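Local coordinates for signal recognition particle 54 kDa protein (Aeropyrum pernix, PDB 7EPK) that is the GDP-binding, multidomain protein subunit of the archaeal signal recognition particle, pairing a P-loop GTPase domain with a helical signal-peptide-binding domain, at residues Glu307-Val319 against Thr328-Leu342. Numbering follows the deposited sequence.
Sequences EEAGELDRAAEDV and TIYRQLRAMRKLGPL
Leu312 supplies the apolar centre, its two methyls parting to different partners: CD1 meets CG of Met336 at 3.8 Å, and CD2 meets CD1 of Leu342 at 3.6 Å and, more loosely, Leu339. With CG anti to the backbone N (chi1 -173°), the end of the branch comes nearer 328-342 than its CB direction suggests. Small residues let the backbones close in: Ala315 CB lies 3.7 Å from Gln332 CB, and Ala335 CB fits against Glu311 CB and the backbone N of Leu312. Near the loop between the segments, the methyl CG2 of Thr328 rests on the carbonyl O of Ala315, 3.8 Å away. The two helices form an antiparallel hairpin, axes 8.5 Å apart at 147°, which joins the long helix 293-320 to helix 326-337 of the signal-peptide-binding domain; Met336 also touches Met370 of helix 367-379, Val319 touches Leu420 of helix 409-423, and Gln332 NE2 hydrogen-bonds Tyr416 OH. Charged groups line one border. Glu311 OE1 makes a salt bridge with Arg334 NH1 (3.2 Å), carboxylate and guanidinium planes turned 62° apart, while its OE2 pairs with NH2 of Arg314. Arg314 NH2 also comes within 3.7 Å of Arg331 NE, a like-charge approach that Glu311 probably eases. At the far end the carboxylate of Glu308, on an extended chain, lies beside Leu339 CD1 and the carbonyl O of Lys338, where helix 326-337 gives way to an inverse gamma turn centred on Lys338.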
# COMPACT_ATOMS: atom_id res chain seq x y z
N GLU A 307 2.05 -18.47 11.26
CA GLU A 307 1.35 -17.75 12.36
C GLU A 307 -0.06 -18.35 12.51
O GLU A 307 -0.60 -18.34 13.63
CB GLU A 307 1.32 -16.25 12.07
CG GLU A 307 2.71 -15.64 12.04
CD GLU A 307 2.77 -14.13 12.11
OE1 GLU A 307 1.86 -13.51 12.71
OE2 GLU A 307 3.74 -13.56 11.56
N GLU A 308 -0.62 -18.88 11.42
CA GLU A 308 -1.94 -19.57 11.45
C GLU A 308 -1.74 -20.90 12.20
O GLU A 308 -2.34 -21.05 13.31
CB GLU A 308 -2.51 -19.69 10.03
CG GLU A 308 -3.05 -18.38 9.46
CD GLU A 308 -3.26 -18.33 7.94
OE1 GLU A 308 -3.98 -17.43 7.46
OE2 GLU A 308 -2.67 -19.18 7.23
N ALA A 309 -0.89 -21.80 11.67
CA ALA A 309 -0.50 -23.11 12.28
C ALA A 309 -0.14 -22.96 13.77
O ALA A 309 -0.49 -23.88 14.53
CB ALA A 309 0.64 -23.71 11.51
N GLY A 310 0.52 -21.87 14.17
CA GLY A 310 0.83 -21.53 15.57
C GLY A 310 -0.42 -21.39 16.43
O GLY A 310 -0.41 -21.88 17.59
N GLU A 311 -1.47 -20.73 15.90
CA GLU A 311 -2.80 -20.64 16.56
C GLU A 311 -3.41 -22.05 16.66
O GLU A 311 -3.91 -22.40 17.74
CB GLU A 311 -3.76 -19.70 15.82
CG GLU A 311 -3.82 -18.30 16.40
CD GLU A 311 -4.50 -18.18 17.76
OE1 GLU A 311 -5.62 -17.61 17.82
OE2 GLU A 311 -3.90 -18.64 18.75
N LEU A 312 -3.35 -22.84 15.59
CA LEU A 312 -3.82 -24.25 15.63
C LEU A 312 -2.96 -25.05 16.61
O LEU A 312 -3.55 -25.82 17.39
CB LEU A 312 -3.75 -24.85 14.22
CG LEU A 312 -4.36 -26.24 14.08
CD1 LEU A 312 -5.84 -26.24 14.43
CD2 LEU A 312 -4.15 -26.79 12.68
N ASP A 313 -1.64 -24.86 16.59
CA ASP A 313 -0.67 -25.48 17.53
C ASP A 313 -1.17 -25.33 18.97
O ASP A 313 -1.31 -26.37 19.66
CB ASP A 313 0.72 -24.84 17.40
CG ASP A 313 1.81 -25.54 18.18
OD1 ASP A 313 2.04 -25.16 19.35
OD2 ASP A 313 2.43 -26.48 17.61
N ARG A 314 -1.42 -24.09 19.40
CA ARG A 314 -1.90 -23.77 20.77
C ARG A 314 -3.28 -24.42 20.97
O ARG A 314 -3.50 -25.00 22.03
CB ARG A 314 -1.93 -22.26 21.01
CG ARG A 314 -2.56 -21.87 22.34
CD ARG A 314 -2.10 -20.52 22.86
NE ARG A 314 -2.74 -19.42 22.17
CZ ARG A 314 -3.98 -19.00 22.39
NH1 ARG A 314 -4.75 -19.59 23.29
NH2 ARG A 314 -4.45 -17.97 21.70
N ALA A 315 -4.16 -24.35 19.97
CA ALA A 315 -5.56 -24.83 20.07
C ALA A 315 -5.58 -26.34 20.31
O ALA A 315 -6.32 -26.77 21.21
CB ALA A 315 -6.32 -24.45 18.82
N ALA A 316 -4.81 -27.10 19.52
CA ALA A 316 -4.59 -28.56 19.70
C ALA A 316 -3.88 -28.80 21.03
O ALA A 316 -4.38 -29.59 21.84
CB ALA A 316 -3.79 -29.13 18.56
N GLU A 317 -2.75 -28.12 21.26
CA GLU A 317 -1.97 -28.25 22.52
C GLU A 317 -2.91 -28.01 23.71
O GLU A 317 -2.88 -28.82 24.64
CB GLU A 317 -0.76 -27.31 22.48
CG GLU A 317 0.16 -27.40 23.69
CD GLU A 317 0.72 -28.78 24.03
OE1 GLU A 317 0.81 -29.63 23.11
OE2 GLU A 317 1.06 -29.01 25.21
N ASP A 318 -3.74 -26.96 23.67
CA ASP A 318 -4.66 -26.54 24.77
C ASP A 318 -5.73 -27.61 25.00
O ASP A 318 -6.26 -27.67 26.11
CB ASP A 318 -5.31 -25.17 24.54
CG ASP A 318 -4.95 -24.10 25.57
OD1 ASP A 318 -4.58 -24.49 26.71
OD2 ASP A 318 -5.05 -22.89 25.25
N VAL A 319 -6.05 -28.41 23.99
CA VAL A 319 -6.97 -29.58 24.14
C VAL A 319 -6.18 -30.69 24.83
O VAL A 319 -6.63 -31.14 25.90
CB VAL A 319 -7.53 -30.03 22.78
CG1 VAL A 319 -8.05 -31.46 22.80
CG2 VAL A 319 -8.62 -29.08 22.30
N THR A 328 -11.32 -21.76 23.35
CA THR A 328 -10.32 -22.66 22.71
C THR A 328 -10.86 -23.08 21.35
O THR A 328 -10.17 -22.86 20.35
CB THR A 328 -10.05 -23.90 23.57
OG1 THR A 328 -9.42 -23.44 24.77
CG2 THR A 328 -9.18 -24.92 22.88
N ILE A 329 -12.08 -23.63 21.34
CA ILE A 329 -12.79 -24.11 20.11
C ILE A 329 -12.97 -22.94 19.13
O ILE A 329 -12.73 -23.11 17.92
CB ILE A 329 -14.14 -24.78 20.47
CG1 ILE A 329 -13.94 -25.97 21.41
CG2 ILE A 329 -14.89 -25.16 19.20
CD1 ILE A 329 -15.21 -26.72 21.70
N TYR A 330 -13.39 -21.78 19.63
CA TYR A 330 -13.57 -20.59 18.77
C TYR A 330 -12.25 -20.23 18.07
O TYR A 330 -12.30 -19.91 16.88
CB TYR A 330 -14.06 -19.40 19.59
CG TYR A 330 -14.38 -18.22 18.72
CD1 TYR A 330 -15.63 -18.09 18.14
CD2 TYR A 330 -13.44 -17.26 18.44
CE1 TYR A 330 -15.95 -17.00 17.35
CE2 TYR A 330 -13.74 -16.17 17.64
CZ TYR A 330 -15.00 -16.03 17.10
OH TYR A 330 -15.32 -14.95 16.32
N ARG A 331 -11.13 -20.27 18.80
CA ARG A 331 -9.79 -19.90 18.28
C ARG A 331 -9.33 -21.01 17.33
O ARG A 331 -8.70 -20.68 16.29
CB ARG A 331 -8.77 -19.71 19.40
CG ARG A 331 -8.89 -18.39 20.14
CD ARG A 331 -7.73 -18.13 21.08
NE ARG A 331 -8.06 -17.11 22.08
CZ ARG A 331 -8.53 -17.35 23.30
NH1 ARG A 331 -8.83 -16.35 24.11
NH2 ARG A 331 -8.69 -18.60 23.72
N GLN A 332 -9.63 -22.26 17.70
CA GLN A 332 -9.34 -23.48 16.92
C GLN A 332 -10.04 -23.38 15.56
O GLN A 332 -9.36 -23.58 14.55
CB GLN A 332 -9.80 -24.72 17.68
CG GLN A 332 -9.44 -26.03 17.00
CD GLN A 332 -9.99 -27.20 17.77
OE1 GLN A 332 -9.66 -27.40 18.94
NE2 GLN A 332 -10.87 -27.95 17.12
N LEU A 333 -11.33 -23.05 15.53
CA LEU A 333 -12.13 -22.98 14.28
C LEU A 333 -11.58 -21.85 13.41
O LEU A 333 -11.24 -22.13 12.23
CB LEU A 333 -13.62 -22.77 14.59
CG LEU A 333 -14.28 -23.90 15.39
CD1 LEU A 333 -15.64 -23.48 15.93
CD2 LEU A 333 -14.40 -25.16 14.56
N ARG A 334 -11.47 -20.64 13.96
CA ARG A 334 -10.88 -19.47 13.25
C ARG A 334 -9.60 -19.91 12.54
O ARG A 334 -9.49 -19.69 11.34
CB ARG A 334 -10.56 -18.31 14.19
CG ARG A 334 -9.95 -17.11 13.47
CD ARG A 334 -9.70 -15.90 14.37
NE ARG A 334 -8.37 -15.34 14.18
CZ ARG A 334 -7.22 -15.95 14.50
NH1 ARG A 334 -7.21 -17.16 15.03
NH2 ARG A 334 -6.08 -15.33 14.28
N ALA A 335 -8.70 -20.56 13.28
CA ALA A 335 -7.38 -21.04 12.80
C ALA A 335 -7.57 -22.02 11.64
O ALA A 335 -6.94 -21.82 10.58
CB ALA A 335 -6.61 -21.67 13.95
N MET A 336 -8.42 -23.03 11.82
CA MET A 336 -8.69 -24.10 10.83
C MET A 336 -9.29 -23.50 9.55
O MET A 336 -8.78 -23.82 8.44
CB MET A 336 -9.66 -25.14 11.40
CG MET A 336 -9.08 -25.95 12.52
SD MET A 336 -10.35 -26.93 13.30
CE MET A 336 -10.47 -28.26 12.11
N ARG A 337 -10.31 -22.65 9.70
CA ARG A 337 -10.98 -21.95 8.56
C ARG A 337 -9.93 -21.32 7.64
O ARG A 337 -9.70 -21.88 6.56
CB ARG A 337 -11.99 -20.94 9.10
CG ARG A 337 -13.27 -21.58 9.62
CD ARG A 337 -14.34 -20.56 9.91
NE ARG A 337 -14.67 -19.82 8.71
CZ ARG A 337 -15.52 -18.80 8.66
NH1 ARG A 337 -16.14 -18.39 9.76
NH2 ARG A 337 -15.73 -18.20 7.51
N LYS A 338 -9.29 -20.21 8.03
CA LYS A 338 -8.17 -19.63 7.23
C LYS A 338 -6.95 -20.53 7.43
O LYS A 338 -6.15 -20.24 8.32
CB LYS A 338 -7.85 -18.15 7.53
CG LYS A 338 -7.79 -17.68 8.98
CD LYS A 338 -8.08 -16.18 9.12
CE LYS A 338 -9.37 -15.73 8.44
NZ LYS A 338 -9.56 -14.26 8.47
N LEU A 339 -6.89 -21.59 6.62
CA LEU A 339 -5.77 -22.57 6.55
C LEU A 339 -6.06 -23.57 5.43
O LEU A 339 -5.24 -23.67 4.51
CB LEU A 339 -5.61 -23.27 7.90
CG LEU A 339 -4.21 -23.75 8.27
CD1 LEU A 339 -3.12 -22.91 7.61
CD2 LEU A 339 -4.02 -23.73 9.78
N GLY A 340 -7.20 -24.28 5.49
CA GLY A 340 -7.68 -25.16 4.41
C GLY A 340 -8.11 -26.54 4.92
O GLY A 340 -8.81 -26.63 5.93
N PRO A 341 -7.74 -27.64 4.23
CA PRO A 341 -8.03 -29.00 4.70
C PRO A 341 -6.86 -29.65 5.46
O PRO A 341 -6.71 -30.85 5.41
CB PRO A 341 -8.31 -29.69 3.35
CG PRO A 341 -7.28 -29.06 2.41
CD PRO A 341 -7.04 -27.66 2.94
N LEU A 342 -6.08 -28.82 6.18
CA LEU A 342 -4.84 -29.19 6.92
C LEU A 342 -3.73 -29.58 5.94
O LEU A 342 -3.94 -29.41 4.72
CB LEU A 342 -5.14 -30.29 7.95
CG LEU A 342 -5.21 -29.83 9.41
CD1 LEU A 342 -4.14 -28.79 9.74
CD2 LEU A 342 -6.59 -29.28 9.76